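Odorant-binding protein 47 (Anopheles gambiae, PDB 3PM2) binds small hydrophobic odorants such as indole, menthol and citronellal and is thought to carry them through the aqueous fluid around olfactory sensory dendrites. Local coordinates at residues A[137-140]-A[141-145]; A[81-84]-A[85-88]; A[52-55]-A[56-59]. All coordinates share one frame; numbering follows the deposited sequence.

Along the chain the order is contact 3, contact 2, contact 1: the start of helix 55-63, the end of helix 74-85, and the middle of helix 133-147. Contact 1 lies closest to the centre of the chain and touches both of the others, so that helix 133-147 packs on helix 55-63 on one hand and on helix 74-85 on the other. The centres of contacts 1 and 2 are about 16 Å apart, those of contacts 1 and 3 about 14 Å. Contacts 2 and 3 sit on opposite sides of the chain's centre, about 10 Å apart at their nearest atoms. Helix 133-147 thus bridges two helix ends in this disulfide-linked, predominantly helical odorant-binding fold.

Contact 1: A[137-140]-A[141-145]; sequences ILAC and MGMTL
M141 N, G142 N, M143 N and T144 N bond to the carbonyls of I137, L138, A139 and C140, the i to i+4 ladder of an alpha-helix, here the middle of helix 133-147 in an odorant-binding fold. G142 N reaches L138 O at 3.0 Å in an almost straight bond (175°). The helix carries apolar residues where it meets its neighbours. I137 CG2 lies 4.3 Å from M141 CG, and the M141 chain, bent at chi2 and chi3, leads away from residues 137-140 to pack on A99 and I100 of helix 92-109. On another side of the helix, M143 curls back over the preceding turn, where a bend at chi3 (-67°) sets its terminal CE 3.2 Å from A139 O and 4.2 Å from A139 CB. C140 has SG anti to the backbone N (chi1 177°), on the T144 side and 3.8 Å from T144 OG1; its disulfide to C103 ties this helix to helix 92-109. Threonine, though beta-branched, fits here because its hydroxyl bonds back to the preceding turn. C140 O therefore accepts from two donors on opposite faces of its carbonyl plane, T144 N at 2.9 Å and T144 OG1 at 2.8 Å.

Contact 2: A[81-84]-A[85-88]; sequences YLDS and TKSM. Unlike the reference sequence in segment 81-84: D83 (reference Ala).
Chi1 of 73° puts T85 OG1 between its own backbone N and carbonyl carbon, where it turns back on L82 O; chi1 of 72° does the same for S84 OG, which reaches Y81 O. T85 OG1 donates to L82 O at 2.8 Å, approaching from well to the side of the C=O direction (118°). S84 OG donates to Y81 O at 2.6 Å, in the carbonyl plane and on a lone pair. Short hydroxyl side chains suit the last turn of a helix, where the backbone bonds are failing: T85 N makes only weak bonds, to Y81 O and L82 O, and K86 N a weak one to D83 O. T85 CG2 comes to 3.4 Å from Y81 O, while L82 CD2 stands 3.9 Å from T85 OG1.

D83, alanine in the reference sequence, stands alongside K86, whose aliphatic chain brings CE to 3.0 Å from D83 OD1. The opposite charges probably attract, though D83 OD1 and K86 NZ, 4.3 Å apart, are beyond a salt bridge. T85 to M88 form a type I turn, closed by M88 N to T85 O at 3.0 Å. A water bridges S84 O and S87 N, and M88 brings its CG and SD against S84 O.

This exit from helix 74-85 lies beside P22 and F23; the N of F23 is hydrogen-bonded to S84 OG. T85 also packs on W92 and T96 of helix 92-109. Y81 points its ring from the helix onto L138, M141 and L145 of helix 133-147.

Contact 3: A[52-55]-A[56-59]; sequences RGCC and VAEC
C55, C54 and V56 carry most of this contact, at the point where a loop turns into helix 55-63. C54 is the N-cap. C54 SG stands anti to the backbone N (chi1 173°), which swings the sulfur over the first turn, to 3.6 Å from A57 N. There it accepts a weak but fairly straight hydrogen bond (162°), in place of the oxygen that Ser, Thr, Asp or Asn would supply. A thiol is large and only mildly polar, so besides accepting this bond it also packs against apolar carbon: C54 SG is 3.7 Å from V56 CB and 4.2 Å from A57 CB. The C54 carbonyl starts the helix proper, C54 O accepting from E58 N at 3.2 Å in the carbonyl plane.

C55, the first residue of the helix, passes the ladder on: C55 O accepts from C59 N at 3.0 Å. Although C55 CB lies 3.4 Å from V56 N, its sulfur, anti to the carbonyl carbon (chi1 -70°), leads off to a disulfide with C130. C59, one turn later, brings its CB to 3.3 Å from C55 O, and its own sulfur is joined to C33 on helix 27-44. V56, branched and apolar, faces that same helix, where W37 and T41 lie against it. A57 needs little space beside S134 and L138 of helix 133-147. E58 sends its carboxylate away from the cap, OE1 accepting from H131 N.

Taken together, this is an N-capped helix start pinned by two disulfides, in keeping with the cysteine-rich C-plus class of odorant-binding proteins.

Contact 1: A[137-140]-A[141-145]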
loop_
_atom_site.group_PDB
_atom_site.type_symbol
_atom_site.label_atom_id
_atom_site.label_comp_id
_atom_site.label_asym_id
_atom_site.label_seq_id
_atom_site.Cartn_x
_atom_site.Cartn_y
_atom_site.Cartn_z
ATOM N N ILE A 137 2.686 5.864 -0.050
ATOM C CA ILE A 137 1.455 6.149 0.694
ATOM C C ILE A 137 0.592 4.923 0.859
ATOM O O ILE A 137 0.181 4.587 1.995
ATOM C CB ILE A 137 0.666 7.355 0.076
ATOM C CG1 ILE A 137 1.519 8.672 0.076
ATOM C CG2 ILE A 137 -0.689 7.588 0.795
ATOM C CD1 ILE A 137 1.876 9.242 1.495
ATOM N N LEU A 138 0.293 4.249 -0.264
ATOM C CA LEU A 138 -0.614 3.115 -0.264
ATOM C C LEU A 138 -0.123 1.922 0.560
ATOM O O LEU A 138 -0.916 1.319 1.309
ATOM C CB LEU A 138 -0.992 2.709 -1.711
ATOM C CG LEU A 138 -2.147 1.708 -1.863
ATOM C CD1 LEU A 138 -3.479 2.291 -1.327
ATOM C CD2 LEU A 138 -2.309 1.283 -3.346
ATOM N N ALA A 139 1.177 1.585 0.427
ATOM C CA ALA A 139 1.799 0.499 1.182
ATOM C C ALA A 139 1.672 0.763 2.674
ATOM O O ALA A 139 1.231 -0.113 3.416
ATOM C CB ALA A 139 3.275 0.358 0.811
ATOM N N CYS A 140 2.032 1.979 3.102
ATOM C CA CYS A 140 1.973 2.423 4.484
ATOM C C CYS A 140 0.522 2.395 4.994
ATOM O O CYS A 140 0.274 1.920 6.107
ATOM C CB CYS A 140 2.584 3.814 4.604
ATOM S SG CYS A 140 2.483 4.522 6.256
ATOM N N MET A 141 -0.431 2.881 4.193
ATOM C CA MET A 141 -1.833 2.881 4.620
ATOM C C MET A 141 -2.336 1.480 4.930
ATOM O O MET A 141 -2.894 1.236 6.005
ATOM C CB MET A 141 -2.743 3.588 3.618
ATOM C CG MET A 141 -2.705 5.108 3.720
ATOM S SD MET A 141 -3.060 5.818 5.352
ATOM C CE MET A 141 -4.785 5.250 5.583
ATOM N N GLY A 142 -2.153 0.570 3.990
ATOM C CA GLY A 142 -2.608 -0.796 4.174
ATOM C C GLY A 142 -1.992 -1.479 5.378
ATOM O O GLY A 142 -2.709 -2.125 6.159
ATOM N N MET A 143 -0.663 -1.350 5.542
ATOM C CA MET A 143 0.022 -2.017 6.665
ATOM C C MET A 143 -0.410 -1.431 8.000
ATOM O O MET A 143 -0.645 -2.185 8.938
ATOM C CB MET A 143 1.556 -1.927 6.514
ATOM C CG MET A 143 2.054 -2.698 5.292
ATOM S SD MET A 143 3.869 -2.589 5.073
ATOM C CE MET A 143 4.074 -0.978 4.713
ATOM N N THR A 144 -0.502 -0.096 8.074
ATOM C CA THR A 144 -0.888 0.592 9.319
ATOM C C THR A 144 -2.335 0.263 9.715
ATOM O O THR A 144 -2.579 -0.018 10.894
ATOM C CB THR A 144 -0.669 2.111 9.201
ATOM O OG1 THR A 144 0.700 2.368 8.829
ATOM C CG2 THR A 144 -1.036 2.852 10.494
ATOM N N LEU A 145 -3.289 0.336 8.758
ATOM C CA LEU A 145 -4.703 0.033 9.060
ATOM C C LEU A 145 -4.879 -1.371 9.625
ATOM O O LEU A 145 -5.573 -1.549 10.625
ATOM C CB LEU A 145 -5.627 0.223 7.834
ATOM C CG LEU A 145 -5.720 1.680 7.325
ATOM C CD1 LEU A 145 -6.332 1.724 5.897
ATOM C CD2 LEU A 145 -6.366 2.627 8.388
#

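Contact 2: A[81-84]-A[85-88]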
loop_
_atom_site.group_PDB
_atom_site.type_symbol
_atom_site.label_atom_id
_atom_site.label_comp_id
_atom_site.label_asym_id
_atom_site.label_seq_id
_atom_site.Cartn_x
_atom_site.Cartn_y
_atom_site.Cartn_z
ATOM N N TYR A 81 -10.959 7.541 1.996
ATOM C CA TYR A 81 -10.807 6.627 3.128
ATOM C C TYR A 81 -11.928 6.814 4.134
ATOM O O TYR A 81 -12.567 5.833 4.502
ATOM C CB TYR A 81 -9.458 6.823 3.814
ATOM C CG TYR A 81 -8.370 5.951 3.252
ATOM C CD1 TYR A 81 -8.428 4.567 3.367
ATOM C CD2 TYR A 81 -7.249 6.513 2.644
ATOM C CE1 TYR A 81 -7.425 3.758 2.833
ATOM C CE2 TYR A 81 -6.252 5.721 2.098
ATOM C CZ TYR A 81 -6.331 4.344 2.212
ATOM O OH TYR A 81 -5.319 3.589 1.667
ATOM N N LEU A 82 -12.253 8.087 4.493
ATOM C CA LEU A 82 -13.347 8.368 5.424
ATOM C C LEU A 82 -14.699 7.892 4.920
ATOM O O LEU A 82 -15.521 7.449 5.734
ATOM C CB LEU A 82 -13.416 9.838 5.872
ATOM C CG LEU A 82 -12.329 10.327 6.844
ATOM C CD1 LEU A 82 -12.612 11.761 7.265
ATOM C CD2 LEU A 82 -12.241 9.444 8.087
ATOM N N ASP A 83 -14.933 7.953 3.610
ATOM C CA ASP A 83 -16.147 7.387 3.027
ATOM C C ASP A 83 -16.295 5.921 3.359
ATOM O O ASP A 83 -17.310 5.517 3.765
ATOM C CB ASP A 83 -16.260 7.533 1.506
ATOM C CG ASP A 83 -17.655 7.019 0.926
ATOM O OD1 ASP A 83 -18.707 7.636 1.206
ATOM O OD2 ASP A 83 -17.704 6.035 0.144
ATOM N N SER A 84 -15.243 5.131 3.186
ATOM C CA SER A 84 -15.309 3.697 3.498
ATOM C C SER A 84 -15.591 3.405 4.988
ATOM O O SER A 84 -16.168 2.362 5.295
ATOM C CB SER A 84 -14.047 2.975 3.041
ATOM O OG SER A 84 -12.936 3.297 3.864
ATOM N N THR A 85 -15.200 4.323 5.896
ATOM C CA THR A 85 -15.369 4.147 7.355
ATOM C C THR A 85 -16.759 4.498 7.894
ATOM O O THR A 85 -17.055 4.144 9.035
ATOM C CB THR A 85 -14.288 4.935 8.147
ATOM O OG1 THR A 85 -14.571 6.336 8.076
ATOM C CG2 THR A 85 -12.878 4.659 7.661
ATOM N N LYS A 86 -17.604 5.206 7.102
ATOM C CA LYS A 86 -18.911 5.691 7.555
ATOM C C LYS A 86 -19.844 4.617 8.125
ATOM O O LYS A 86 -20.621 4.917 9.032
ATOM C CB LYS A 86 -19.599 6.584 6.501
ATOM C CG LYS A 86 -20.134 5.841 5.278
ATOM C CD LYS A 86 -20.527 6.794 4.156
ATOM C CE LYS A 86 -20.750 6.081 2.845
ATOM N NZ LYS A 86 -22.117 5.524 2.719
ATOM N N SER A 87 -19.771 3.374 7.599
ATOM C CA SER A 87 -20.602 2.277 8.096
ATOM C C SER A 87 -19.785 1.228 8.858
ATOM O O SER A 87 -20.309 0.168 9.232
ATOM C CB SER A 87 -21.439 1.669 6.974
ATOM O OG SER A 87 -22.341 2.634 6.457
ATOM N N MET A 88 -18.510 1.551 9.135
ATOM C CA MET A 88 -17.619 0.699 9.903
ATOM C C MET A 88 -17.681 1.026 11.395
ATOM O O MET A 88 -18.347 1.997 11.769
ATOM C CB MET A 88 -16.193 0.824 9.373
ATOM C CG MET A 88 -16.039 0.314 7.965
ATOM S SD MET A 88 -14.318 0.405 7.398
ATOM C CE MET A 88 -13.617 -0.980 8.256
HETATM O O HOH W 1 -18.716 1.977 5.261
#

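Contact 3: A[52-55]-A[56-59]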
loop_
_atom_site.group_PDB
_atom_site.type_symbol
_atom_site.label_atom_id
_atom_site.label_comp_id
_atom_site.label_asym_id
_atom_site.label_seq_id
_atom_site.Cartn_x
_atom_site.Cartn_y
_atom_site.Cartn_z
ATOM N N ARG A 52 12.328 1.108 -6.165
ATOM C CA ARG A 52 11.719 1.468 -7.448
ATOM C C ARG A 52 10.229 1.654 -7.195
ATOM O O ARG A 52 9.640 0.855 -6.465
ATOM C CB ARG A 52 11.982 0.354 -8.512
ATOM C CG ARG A 52 13.451 -0.065 -8.609
ATOM C CD ARG A 52 13.873 -0.475 -10.010
ATOM N NE ARG A 52 15.253 -0.063 -10.183
ATOM C CZ ARG A 52 15.794 0.428 -11.288
ATOM N NH1 ARG A 52 15.095 0.486 -12.418
ATOM N NH2 ARG A 52 17.068 0.787 -11.295
ATOM N N GLY A 53 9.636 2.699 -7.792
ATOM C CA GLY A 53 8.222 3.031 -7.626
ATOM C C GLY A 53 7.290 1.906 -8.016
ATOM O O GLY A 53 7.515 1.222 -9.019
ATOM N N CYS A 54 6.259 1.685 -7.206
ATOM C CA CYS A 54 5.326 0.597 -7.448
ATOM C C CYS A 54 4.226 1.050 -8.436
ATOM O O CYS A 54 3.440 1.960 -8.115
ATOM C CB CYS A 54 4.730 0.121 -6.132
ATOM S SG CYS A 54 3.418 -1.088 -6.356
ATOM N N CYS A 55 4.173 0.421 -9.617
ATOM C CA CYS A 55 3.160 0.785 -10.617
ATOM C C CYS A 55 1.760 0.342 -10.265
ATOM O O CYS A 55 0.803 0.956 -10.733
ATOM C CB CYS A 55 3.558 0.317 -12.012
ATOM S SG CYS A 55 4.957 1.229 -12.723
ATOM N N VAL A 56 1.620 -0.750 -9.468
ATOM C CA VAL A 56 0.307 -1.200 -9.021
ATOM C C VAL A 56 -0.345 -0.005 -8.293
ATOM O O VAL A 56 -1.498 0.333 -8.562
ATOM C CB VAL A 56 0.385 -2.448 -8.075
ATOM C CG1 VAL A 56 -0.983 -2.761 -7.461
ATOM C CG2 VAL A 56 0.953 -3.674 -8.794
ATOM N N ALA A 57 0.404 0.623 -7.371
ATOM C CA ALA A 57 -0.095 1.764 -6.579
ATOM C C ALA A 57 -0.359 2.994 -7.406
ATOM O O ALA A 57 -1.367 3.672 -7.182
ATOM C CB ALA A 57 0.880 2.091 -5.451
ATOM N N GLU A 58 0.532 3.313 -8.363
ATOM C CA GLU A 58 0.284 4.481 -9.214
ATOM C C GLU A 58 -1.014 4.287 -10.021
ATOM O O GLU A 58 -1.795 5.228 -10.162
ATOM C CB GLU A 58 1.479 4.775 -10.110
ATOM C CG GLU A 58 1.280 6.020 -10.966
ATOM C CD GLU A 58 2.559 6.543 -11.584
ATOM O OE1 GLU A 58 3.499 6.851 -10.821
ATOM O OE2 GLU A 58 2.618 6.664 -12.828
ATOM N N CYS A 59 -1.257 3.055 -10.499
ATOM C CA CYS A 59 -2.465 2.676 -11.239
ATOM C C CYS A 59 -3.719 2.937 -10.367
ATOM O O CYS A 59 -4.690 3.542 -10.847
ATOM C CB CYS A 59 -2.371 1.213 -11.680
ATOM S SG CYS A 59 -3.857 0.578 -12.504
#